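Local structure of hypothetical protein (Aquifex aeolicus, 2HEK) at residues Arg213-Met216 and Tyr217-Val220; Val225-Ile228 and Leu229-His232; His232-Glu235 and Phe236-Leu240; Ala269-Glu272 and Asp273-Ile277. The protein is of unknown function but, as an HD-domain protein that binds zinc and GDP, may act as a dGTPase-like nucleotide phosphohydrolase. All blocks are in the same frame, centred on the assembly; numbering follows the deposited sequence.

Interaction 1. Residues Arg213-Met216 and Tyr217-Val220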
loop_
_atom_site.group_PDB
_atom_site.type_symbol
_atom_site.label_atom_id
_atom_site.label_comp_id
_atom_site.label_asym_id
_atom_site.label_seq_id
_atom_site.Cartn_x
_atom_site.Cartn_y
_atom_site.Cartn_z
ATOM N N ARG A 213 7.411 -7.178 -15.405
ATOM C CA ARG A 213 8.724 -7.736 -15.762
ATOM C C ARG A 213 9.526 -6.778 -16.658
ATOM O O ARG A 213 10.741 -6.566 -16.457
ATOM C CB ARG A 213 8.517 -9.100 -16.439
ATOM C CG ARG A 213 9.761 -9.828 -16.796
ATOM C CD ARG A 213 9.394 -11.187 -17.495
ATOM N NE ARG A 213 10.612 -11.966 -17.772
ATOM C CZ ARG A 213 11.263 -11.960 -18.943
ATOM N NH1 ARG A 213 10.818 -11.220 -19.970
ATOM N NH2 ARG A 213 12.356 -12.691 -19.096
ATOM N N TYR A 214 8.863 -6.167 -17.640
ATOM C CA TYR A 214 9.543 -5.145 -18.480
ATOM C C TYR A 214 10.152 -4.044 -17.595
ATOM O O TYR A 214 11.303 -3.641 -17.785
ATOM C CB TYR A 214 8.545 -4.484 -19.459
ATOM C CG TYR A 214 9.047 -3.211 -20.087
ATOM C CD1 TYR A 214 9.797 -3.234 -21.281
ATOM C CD2 TYR A 214 8.741 -1.960 -19.515
ATOM C CE1 TYR A 214 10.246 -2.017 -21.891
ATOM C CE2 TYR A 214 9.166 -0.776 -20.097
ATOM C CZ TYR A 214 9.916 -0.794 -21.272
ATOM O OH TYR A 214 10.321 0.432 -21.811
ATOM N N PHE A 215 9.374 -3.516 -16.650
ATOM C CA PHE A 215 9.924 -2.472 -15.765
ATOM C C PHE A 215 11.154 -2.909 -14.977
ATOM O O PHE A 215 12.122 -2.154 -14.861
ATOM C CB PHE A 215 8.861 -1.932 -14.828
ATOM C CG PHE A 215 7.936 -0.945 -15.491
ATOM C CD1 PHE A 215 6.564 -1.175 -15.545
ATOM C CD2 PHE A 215 8.448 0.240 -16.033
ATOM C CE1 PHE A 215 5.684 -0.210 -16.140
ATOM C CE2 PHE A 215 7.604 1.187 -16.639
ATOM C CZ PHE A 215 6.202 0.939 -16.693
ATOM N N MET A 216 11.136 -4.119 -14.423
ATOM C CA MET A 216 12.312 -4.575 -13.680
ATOM C C MET A 216 13.553 -4.635 -14.570
ATOM O O MET A 216 14.646 -4.283 -14.121
ATOM C CB MET A 216 12.065 -5.916 -12.992
ATOM C CG MET A 216 11.031 -5.821 -11.846
ATOM S SD MET A 216 11.488 -4.536 -10.597
ATOM C CE MET A 216 13.060 -5.124 -10.019
ATOM N N TYR A 217 13.394 -5.086 -15.815
ATOM C CA TYR A 217 14.528 -5.122 -16.761
ATOM C C TYR A 217 15.063 -3.752 -17.108
ATOM O O TYR A 217 16.277 -3.517 -17.019
ATOM C CB TYR A 217 14.194 -5.929 -18.043
ATOM C CG TYR A 217 14.455 -7.369 -17.788
ATOM C CD1 TYR A 217 13.469 -8.176 -17.223
ATOM C CD2 TYR A 217 15.725 -7.903 -17.980
ATOM C CE1 TYR A 217 13.732 -9.493 -16.889
ATOM C CE2 TYR A 217 16.003 -9.229 -17.664
ATOM C CZ TYR A 217 14.995 -10.015 -17.123
ATOM O OH TYR A 217 15.240 -11.340 -16.808
ATOM N N VAL A 218 14.172 -2.828 -17.477
ATOM C CA VAL A 218 14.663 -1.511 -17.886
ATOM C C VAL A 218 15.197 -0.698 -16.709
ATOM O O VAL A 218 16.200 0.024 -16.848
ATOM C CB VAL A 218 13.657 -0.694 -18.738
ATOM C CG1 VAL A 218 13.419 -1.424 -20.049
ATOM C CG2 VAL A 218 12.347 -0.404 -17.992
ATOM N N GLN A 219 14.558 -0.833 -15.552
ATOM C CA GLN A 219 14.934 0.029 -14.422
ATOM C C GLN A 219 16.142 -0.539 -13.664
ATOM O O GLN A 219 17.026 0.223 -13.229
ATOM C CB GLN A 219 13.716 0.294 -13.502
ATOM C CG GLN A 219 13.978 1.096 -12.205
ATOM C CD GLN A 219 13.973 2.628 -12.425
ATOM O OE1 GLN A 219 14.031 3.104 -13.565
ATOM N NE2 GLN A 219 13.905 3.395 -11.324
ATOM N N VAL A 220 16.179 -1.866 -13.487
ATOM C CA VAL A 220 17.182 -2.478 -12.588
ATOM C C VAL A 220 18.190 -3.409 -13.296
ATOM O O VAL A 220 19.401 -3.135 -13.286
ATOM C CB VAL A 220 16.520 -3.259 -11.390
ATOM C CG1 VAL A 220 17.611 -3.891 -10.528
ATOM C CG2 VAL A 220 15.609 -2.338 -10.538
HETATM O O HOH W 1 12.439 -12.838 -15.534
#
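Two successive turns of helix 203-221 are joined here by i to i+4 hydrogen bonds, from Tyr217 N to Arg213 O (3.1 Å) through to Val220 N to Met216 O (2.9 Å). In the last of these the donor sits above the carbonyl plane, where the helix widens into a pi-type turn at 217-220. The extended chain of Arg213 passes Tyr217, whose CE1 lies 3.9 Å above the guanidinium plane, with the two flat groups inclined at 49°. A water accepts from Arg213 NE at 3.0 Å and makes a weak hydrogen bond with Tyr217 OH (3.4 Å), while NH1 is bound to the backbone oxygen of Glu319. A leucine at Arg213 would probably leave that carbonyl and the water without their donor. With chi1 at 165°, Tyr214 CG is anti to the backbone N, and the ring presents a face to Val218 CG1, 4.0 Å from its centroid; the OH bonds Glu207 of the second subunit. Met216, folded at chi2 and chi3, lays CE against Val220 CG2 at 3.8 Å. Met216 faces helix 160-173, Tyr214, Tyr217 and Val218 meet Ile349 of strand 349-356, and Arg213 and Tyr217 lie against Lys318 of strand 311-318.

Interaction 2. Residues Val225-Ile228 and Leu229-His232; sequences VVRI and LSIH
Ile228 turns its CG1 branch away from its own backbone N (chi1 -171°) and bends at chi2, while His232, one turn on, has chi1 of -62°; together these torsions bring the isoleucine chain against the imidazole. Ile228 CG1 comes within 3.5 Å of His232 NE2, and CD1 makes an off-centre CH-pi contact, 4.3 Å from the ring centroid, the two side chains crossing at a slant. The same CD1 reaches Ile231 CD1 at 4.2 Å. His232 NE2 accepts a hydrogen bond from the backbone N of Phe283, and the ring of that residue meets the imidazole edge-to-face. An alanine in place of His232 would probably leave the Phe283 amide without this acceptor and open a gap beside the Ile228 chain. Arg227, bent at chi2 and chi3, doubles back so that NH1 lies 3.7 Å from Ser230 CB; a water in the guanidinium plane bonds Ser230 OG and, weakly, this NH1. Arg227 NE makes a salt bridge to Asp314. Val225 and Leu229 run side by side, CG1 to CD1 3.9 Å, and along the backbone the i to i+4 bonds continue, the one from Leu229 N to Val225 O being nearly straight at 173°. Ile228, Ile231 and Arg227 turn to strands 311-318 and 349-356, and Ile228 also packs on His282. Helix 224-240 thus lies between the antiparallel sheet containing those strands and a GDP site: Val225, near the helix start, touches the nucleotide and contributes one residue to its pocket, with Leu42, Val43, Pro45, Arg280 and His282.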
loop_
_atom_site.group_PDB
_atom_site.type_symbol
_atom_site.label_atom_id
_atom_site.label_comp_id
_atom_site.label_asym_id
_atom_site.label_seq_id
_atom_site.Cartn_x
_atom_site.Cartn_y
_atom_site.Cartn_z
ATOM N N VAL A 225 24.814 1.278 -15.054
ATOM C CA VAL A 225 25.846 1.138 -14.012
ATOM C C VAL A 225 25.837 -0.254 -13.406
ATOM O O VAL A 225 26.902 -0.806 -13.182
ATOM C CB VAL A 225 25.749 2.239 -12.911
ATOM C CG1 VAL A 225 26.875 2.114 -11.878
ATOM C CG2 VAL A 225 25.736 3.606 -13.554
ATOM N N VAL A 226 24.647 -0.829 -13.155
ATOM C CA VAL A 226 24.554 -2.220 -12.721
ATOM C C VAL A 226 25.336 -3.135 -13.704
ATOM O O VAL A 226 26.102 -4.003 -13.278
ATOM C CB VAL A 226 23.076 -2.690 -12.583
ATOM C CG1 VAL A 226 23.014 -4.208 -12.390
ATOM C CG2 VAL A 226 22.393 -1.951 -11.388
ATOM N N ARG A 227 25.163 -2.901 -15.010
ATOM C CA ARG A 227 25.815 -3.741 -16.018
ATOM C C ARG A 227 27.351 -3.588 -16.007
ATOM O O ARG A 227 28.064 -4.606 -16.006
ATOM C CB ARG A 227 25.232 -3.502 -17.412
ATOM C CG ARG A 227 23.755 -4.040 -17.610
ATOM C CD ARG A 227 23.631 -5.581 -17.570
ATOM N NE ARG A 227 24.602 -6.227 -18.450
ATOM C CZ ARG A 227 25.513 -7.135 -18.069
ATOM N NH1 ARG A 227 25.571 -7.581 -16.813
ATOM N NH2 ARG A 227 26.373 -7.628 -18.963
ATOM N N ILE A 228 27.857 -2.362 -15.928
ATOM C CA ILE A 228 29.350 -2.162 -15.916
ATOM C C ILE A 228 30.022 -2.722 -14.645
ATOM O O ILE A 228 31.113 -3.326 -14.698
ATOM C CB ILE A 228 29.802 -0.684 -16.257
ATOM C CG1 ILE A 228 31.334 -0.575 -16.450
ATOM C CG2 ILE A 228 29.321 0.354 -15.221
ATOM C CD1 ILE A 228 31.869 -1.396 -17.664
ATOM N N LEU A 229 29.365 -2.554 -13.500
ATOM C CA LEU A 229 29.849 -3.195 -12.284
ATOM C C LEU A 229 29.975 -4.713 -12.437
ATOM O O LEU A 229 30.958 -5.308 -12.013
ATOM C CB LEU A 229 28.937 -2.840 -11.087
ATOM C CG LEU A 229 28.978 -1.346 -10.690
ATOM C CD1 LEU A 229 27.856 -0.983 -9.669
ATOM C CD2 LEU A 229 30.364 -0.976 -10.131
ATOM N N SER A 230 28.978 -5.345 -13.043
ATOM C CA SER A 230 28.992 -6.791 -13.271
ATOM C C SER A 230 30.100 -7.192 -14.254
ATOM O O SER A 230 30.753 -8.221 -14.067
ATOM C CB SER A 230 27.629 -7.261 -13.787
ATOM O OG SER A 230 27.632 -8.668 -13.973
ATOM N N ILE A 231 30.303 -6.371 -15.286
ATOM C CA ILE A 231 31.425 -6.549 -16.229
ATOM C C ILE A 231 32.768 -6.549 -15.474
ATOM O O ILE A 231 33.525 -7.497 -15.606
ATOM C CB ILE A 231 31.368 -5.527 -17.377
ATOM C CG1 ILE A 231 30.172 -5.830 -18.301
ATOM C CG2 ILE A 231 32.653 -5.506 -18.212
ATOM C CD1 ILE A 231 29.881 -4.698 -19.240
ATOM N N HIS A 232 33.015 -5.547 -14.628
ATOM C CA HIS A 232 34.215 -5.529 -13.767
ATOM C C HIS A 232 34.312 -6.717 -12.816
ATOM O O HIS A 232 35.369 -7.326 -12.689
ATOM C CB HIS A 232 34.351 -4.213 -12.979
ATOM C CG HIS A 232 34.499 -3.000 -13.843
ATOM N ND1 HIS A 232 35.383 -2.947 -14.901
ATOM C CD2 HIS A 232 33.906 -1.782 -13.786
ATOM C CE1 HIS A 232 35.302 -1.761 -15.477
ATOM N NE2 HIS A 232 34.421 -1.032 -14.814
HETATM O O HOH W 2 28.345 -9.611 -16.850
#

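Interaction 3. Residues His232-Glu235 and Phe236-Leu240; sequences HLVE and FLKKL
The C-terminal half of helix 224-240 forms this contact, a regular alpha-helical stretch with one side buried and the other carrying lysines. Val234 and Lys238 make the side-chain contact between its turns: chi1 of 167° places the valine's CG1 beside its carbonyl carbon, and the extended lysine chain crosses it obliquely, with CE and NZ both 3.7 Å from that methyl. Lys238 CG also lies 3.6 Å from Val234 O, so the methylene chain is laid along the preceding turn before the amino group is reached. Both residues pack on Val97 of helix 95-98. The backbone is tied from Leu237 N to Leu233 O at 2.8 Å, nearly straight, whereas the bond from Lys239 N to Glu235 O, at 3.4 Å, is weak. Phe236 has Leu240 CB 4.1 Å above one face of its ring, toward the rim; the same ring meets Phe270 edge-to-face and packs on Val260 and Leu264 of helix 257-266. The charged ends look elsewhere. Chemically, then, the stretch is held within itself by backbone bonds and methyl-to-methylene packing, and no salt bridge joins its own turns. Glu235 OE2 instead pairs with Arg312 of strand 311-318 and Lys239 NZ with Asp273 of helix 271-278, so these charges join the helix to two neighbouring elements.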
loop_
_atom_site.group_PDB
_atom_site.type_symbol
_atom_site.label_atom_id
_atom_site.label_comp_id
_atom_site.label_asym_id
_atom_site.label_seq_id
_atom_site.Cartn_x
_atom_site.Cartn_y
_atom_site.Cartn_z
ATOM N N HIS A 232 33.015 -5.547 -14.628
ATOM C CA HIS A 232 34.215 -5.529 -13.767
ATOM C C HIS A 232 34.312 -6.717 -12.816
ATOM O O HIS A 232 35.369 -7.326 -12.689
ATOM C CB HIS A 232 34.351 -4.213 -12.979
ATOM C CG HIS A 232 34.499 -3.000 -13.843
ATOM N ND1 HIS A 232 35.383 -2.947 -14.901
ATOM C CD2 HIS A 232 33.906 -1.782 -13.786
ATOM C CE1 HIS A 232 35.302 -1.761 -15.477
ATOM N NE2 HIS A 232 34.421 -1.032 -14.814
ATOM N N LEU A 233 33.206 -7.058 -12.154
ATOM C CA LEU A 233 33.191 -8.164 -11.220
ATOM C C LEU A 233 33.531 -9.491 -11.903
ATOM O O LEU A 233 34.320 -10.289 -11.394
ATOM C CB LEU A 233 31.841 -8.269 -10.508
ATOM C CG LEU A 233 32.037 -9.464 -9.578
ATOM C CD1 LEU A 233 32.375 -9.105 -8.145
ATOM C CD2 LEU A 233 30.880 -10.375 -9.643
ATOM N N VAL A 234 32.925 -9.729 -13.058
ATOM C CA VAL A 234 33.109 -10.999 -13.737
ATOM C C VAL A 234 34.570 -11.159 -14.229
ATOM O O VAL A 234 35.165 -12.243 -14.133
ATOM C CB VAL A 234 32.013 -11.219 -14.817
ATOM C CG1 VAL A 234 32.368 -12.353 -15.723
ATOM C CG2 VAL A 234 30.658 -11.517 -14.125
ATOM N N GLU A 235 35.172 -10.076 -14.691
ATOM C CA GLU A 235 36.587 -10.128 -15.053
ATOM C C GLU A 235 37.447 -10.552 -13.855
ATOM O O GLU A 235 38.320 -11.432 -13.986
ATOM C CB GLU A 235 37.047 -8.782 -15.612
ATOM C CG GLU A 235 36.499 -8.535 -16.998
ATOM C CD GLU A 235 36.793 -7.157 -17.541
ATOM O OE1 GLU A 235 37.648 -6.449 -16.975
ATOM O OE2 GLU A 235 36.165 -6.782 -18.557
ATOM N N PHE A 236 37.180 -9.946 -12.690
ATOM C CA PHE A 236 37.882 -10.304 -11.469
ATOM C C PHE A 236 37.614 -11.742 -11.056
ATOM O O PHE A 236 38.555 -12.489 -10.793
ATOM C CB PHE A 236 37.535 -9.362 -10.324
ATOM C CG PHE A 236 37.938 -9.894 -8.962
ATOM C CD1 PHE A 236 39.286 -10.111 -8.654
ATOM C CD2 PHE A 236 36.978 -10.174 -7.998
ATOM C CE1 PHE A 236 39.663 -10.618 -7.423
ATOM C CE2 PHE A 236 37.350 -10.658 -6.756
ATOM C CZ PHE A 236 38.690 -10.884 -6.467
ATOM N N LEU A 237 36.340 -12.138 -11.007
ATOM C CA LEU A 237 35.981 -13.483 -10.551
ATOM C C LEU A 237 36.727 -14.570 -11.337
ATOM O O LEU A 237 37.142 -15.577 -10.760
ATOM C CB LEU A 237 34.461 -13.714 -10.567
ATOM C CG LEU A 237 34.010 -15.080 -10.012
ATOM C CD1 LEU A 237 34.535 -15.388 -8.596
ATOM C CD2 LEU A 237 32.497 -15.234 -10.050
ATOM N N LYS A 238 36.909 -14.340 -12.639
ATOM C CA LYS A 238 37.685 -15.228 -13.508
ATOM C C LYS A 238 39.155 -15.383 -13.086
ATOM O O LYS A 238 39.692 -16.489 -13.115
ATOM C CB LYS A 238 37.598 -14.770 -14.966
ATOM C CG LYS A 238 36.344 -15.233 -15.666
ATOM C CD LYS A 238 36.169 -14.519 -16.996
ATOM C CE LYS A 238 34.729 -14.653 -17.508
ATOM N NZ LYS A 238 34.396 -13.659 -18.589
ATOM N N LYS A 239 39.797 -14.279 -12.716
ATOM C CA LYS A 239 41.159 -14.320 -12.192
ATOM C C LYS A 239 41.225 -15.099 -10.881
ATOM O O LYS A 239 42.124 -15.909 -10.680
ATOM C CB LYS A 239 41.710 -12.905 -11.986
ATOM C CG LYS A 239 41.817 -12.092 -13.268
ATOM C CD LYS A 239 42.735 -10.888 -13.112
ATOM C CE LYS A 239 42.108 -9.776 -12.287
ATOM N NZ LYS A 239 43.130 -8.777 -11.859
ATOM N N LEU A 240 40.271 -14.822 -9.997
ATOM C CA LEU A 240 40.195 -15.465 -8.679
ATOM C C LEU A 240 39.948 -16.953 -8.805
ATOM O O LEU A 240 40.384 -17.726 -7.957
ATOM C CB LEU A 240 39.057 -14.836 -7.866
ATOM C CG LEU A 240 39.063 -15.135 -6.360
ATOM C CD1 LEU A 240 40.071 -14.255 -5.645
ATOM C CD2 LEU A 240 37.670 -14.950 -5.787
#

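Interaction 4. Residues Ala269-Glu272 and Asp273-Ile277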
loop_
_atom_site.group_PDB
_atom_site.type_symbol
_atom_site.label_atom_id
_atom_site.label_comp_id
_atom_site.label_asym_id
_atom_site.label_seq_id
_atom_site.Cartn_x
_atom_site.Cartn_y
_atom_site.Cartn_z
ATOM N N ALA A 269 47.555 -7.271 -5.709
ATOM C CA ALA A 269 47.530 -7.648 -7.125
ATOM C C ALA A 269 46.230 -7.196 -7.811
ATOM O O ALA A 269 46.241 -6.772 -8.971
ATOM C CB ALA A 269 47.728 -9.157 -7.281
ATOM N N PHE A 270 45.127 -7.273 -7.060
ATOM C CA PHE A 270 43.774 -7.006 -7.552
ATOM C C PHE A 270 43.312 -5.568 -7.332
ATOM O O PHE A 270 42.112 -5.324 -7.186
ATOM C CB PHE A 270 42.777 -7.931 -6.838
ATOM C CG PHE A 270 43.020 -9.396 -7.061
ATOM C CD1 PHE A 270 43.034 -10.275 -5.984
ATOM C CD2 PHE A 270 43.217 -9.903 -8.343
ATOM C CE1 PHE A 270 43.248 -11.635 -6.179
ATOM C CE2 PHE A 270 43.436 -11.267 -8.549
ATOM C CZ PHE A 270 43.456 -12.132 -7.466
ATOM N N ARG A 271 44.240 -4.618 -7.311
ATOM C CA ARG A 271 43.892 -3.278 -6.857
ATOM C C ARG A 271 42.998 -2.503 -7.816
ATOM O O ARG A 271 42.114 -1.762 -7.380
ATOM C CB ARG A 271 45.133 -2.459 -6.493
ATOM C CG ARG A 271 44.857 -1.395 -5.436
ATOM C CD ARG A 271 44.458 -2.061 -4.110
ATOM N NE ARG A 271 43.654 -1.205 -3.239
ATOM C CZ ARG A 271 43.198 -1.580 -2.047
ATOM N NH1 ARG A 271 43.470 -2.793 -1.586
ATOM N NH2 ARG A 271 42.475 -0.741 -1.315
ATOM N N GLU A 272 43.237 -2.644 -9.113
ATOM C CA GLU A 272 42.445 -1.902 -10.067
ATOM C C GLU A 272 41.034 -2.462 -10.171
ATOM O O GLU A 272 40.108 -1.703 -10.372
ATOM C CB GLU A 272 43.138 -1.767 -11.420
ATOM C CG GLU A 272 43.958 -0.468 -11.494
ATOM C CD GLU A 272 44.789 -0.330 -12.760
ATOM O OE1 GLU A 272 44.202 -0.204 -13.867
ATOM O OE2 GLU A 272 46.042 -0.326 -12.639
ATOM N N ASP A 273 40.897 -3.780 -10.008
ATOM C CA ASP A 273 39.593 -4.442 -9.811
ATOM C C ASP A 273 38.842 -3.802 -8.660
ATOM O O ASP A 273 37.690 -3.406 -8.816
ATOM C CB ASP A 273 39.773 -5.924 -9.474
ATOM C CG ASP A 273 40.448 -6.701 -10.574
ATOM O OD1 ASP A 273 41.614 -7.131 -10.367
ATOM O OD2 ASP A 273 39.811 -6.887 -11.632
ATOM N N PHE A 274 39.506 -3.718 -7.507
ATOM C CA PHE A 274 38.915 -3.143 -6.313
ATOM C C PHE A 274 38.462 -1.716 -6.560
ATOM O O PHE A 274 37.368 -1.339 -6.178
ATOM C CB PHE A 274 39.873 -3.190 -5.101
ATOM C CG PHE A 274 39.416 -2.330 -3.933
ATOM C CD1 PHE A 274 38.582 -2.847 -2.948
ATOM C CD2 PHE A 274 39.809 -0.994 -3.836
ATOM C CE1 PHE A 274 38.151 -2.049 -1.880
ATOM C CE2 PHE A 274 39.383 -0.184 -2.772
ATOM C CZ PHE A 274 38.550 -0.710 -1.796
ATOM N N GLU A 275 39.310 -0.913 -7.186
ATOM C CA GLU A 275 38.960 0.482 -7.437
ATOM C C GLU A 275 37.731 0.646 -8.342
ATOM O O GLU A 275 36.847 1.466 -8.061
ATOM C CB GLU A 275 40.153 1.217 -8.018
ATOM C CG GLU A 275 41.276 1.373 -6.973
ATOM C CD GLU A 275 42.505 2.089 -7.495
ATOM O OE1 GLU A 275 42.430 2.687 -8.598
ATOM O OE2 GLU A 275 43.549 2.050 -6.786
ATOM N N ARG A 276 37.688 -0.151 -9.402
ATOM C CA ARG A 276 36.599 -0.112 -10.402
ATOM C C ARG A 276 35.255 -0.522 -9.809
ATOM O O ARG A 276 34.192 -0.032 -10.227
ATOM C CB ARG A 276 36.933 -1.062 -11.559
ATOM C CG ARG A 276 38.046 -0.517 -12.453
ATOM C CD ARG A 276 38.590 -1.576 -13.414
ATOM N NE ARG A 276 39.611 -0.984 -14.289
ATOM C CZ ARG A 276 40.117 -1.540 -15.386
ATOM N NH1 ARG A 276 39.705 -2.730 -15.802
ATOM N NH2 ARG A 276 41.050 -0.886 -16.077
ATOM N N ILE A 277 35.305 -1.448 -8.855
ATOM C CA ILE A 277 34.074 -1.990 -8.279
ATOM C C ILE A 277 33.648 -1.236 -7.016
ATOM O O ILE A 277 32.481 -0.906 -6.876
ATOM C CB ILE A 277 34.196 -3.466 -7.943
ATOM C CG1 ILE A 277 34.451 -4.291 -9.211
ATOM C CG2 ILE A 277 32.889 -3.954 -7.230
ATOM C CD1 ILE A 277 34.957 -5.697 -8.938
#
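Backbone hydrogen bonds open helix 271-278, from Phe274 N to Phe270 O (3.1 Å), Phe270 being the N-cap residue, from Glu275 N to Arg271 O (2.9 Å) and from Arg276 N to Glu272 O (3.0 Å). Asp273 OD1 is bound by Lys239 in a salt bridge and approaches the Phe270 ring at its edge, 3.8 Å from CD2. Glu275 passes Arg271 at about a right angle and pairs with Lys281 through OE1. Glu272 OE1 and Arg276 NH2 make a long salt bridge of 3.9 Å, the oxygen lying well out of the guanidinium plane. Arg271 and Phe274 form a cation-pi pair: the arginine CZ stands 4.3 Å from the ring centroid, over its face, with NH2 nearest at 3.5 Å from Phe274 CE2. The planes are 37° apart, so the guanidinium leans over the ring instead of lying flat on it. Bending Arg271 at chi2 (64°) carries its end forward beside the aromatic side chain, and NH1 reaches Phe265 O in a weak bond. Farther out, Phe270, Asp273, Phe274 and Ile277 pack on Leu264. Acids near the helix start are likely to be favoured by its dipole, while the long Glu272-Arg276 pair, with no N-H directed at the oxygen, probably contributes only modestly; Glu272 is exposed.

All four are local contacts, between side chains three or four residues apart along a helix or at its start, yet they differ in burial. Interaction 1 is a buried piece of helix 203-221 that also faces the second subunit, interactions 2 and 3 are partly buried, and interaction 4 lies at the surface. Interactions 2 and 3 share His232 and continue one helix; helix 203-221 precedes it, and Val220 O meets Val226 CG2 at 3.7 Å. Interaction 4 packs beside both: Ile277 on His232, Phe270 on Phe236, and Lys239 NZ bonded to Asp273 OD1 at 2.7 Å. Interaction 1 combines guanidinium-tyrosine and methyl-aromatic contacts, interaction 2 isoleucine on imidazole, interaction 3 valine against lysine, and interaction 4 cation-pi and loose charge pairing.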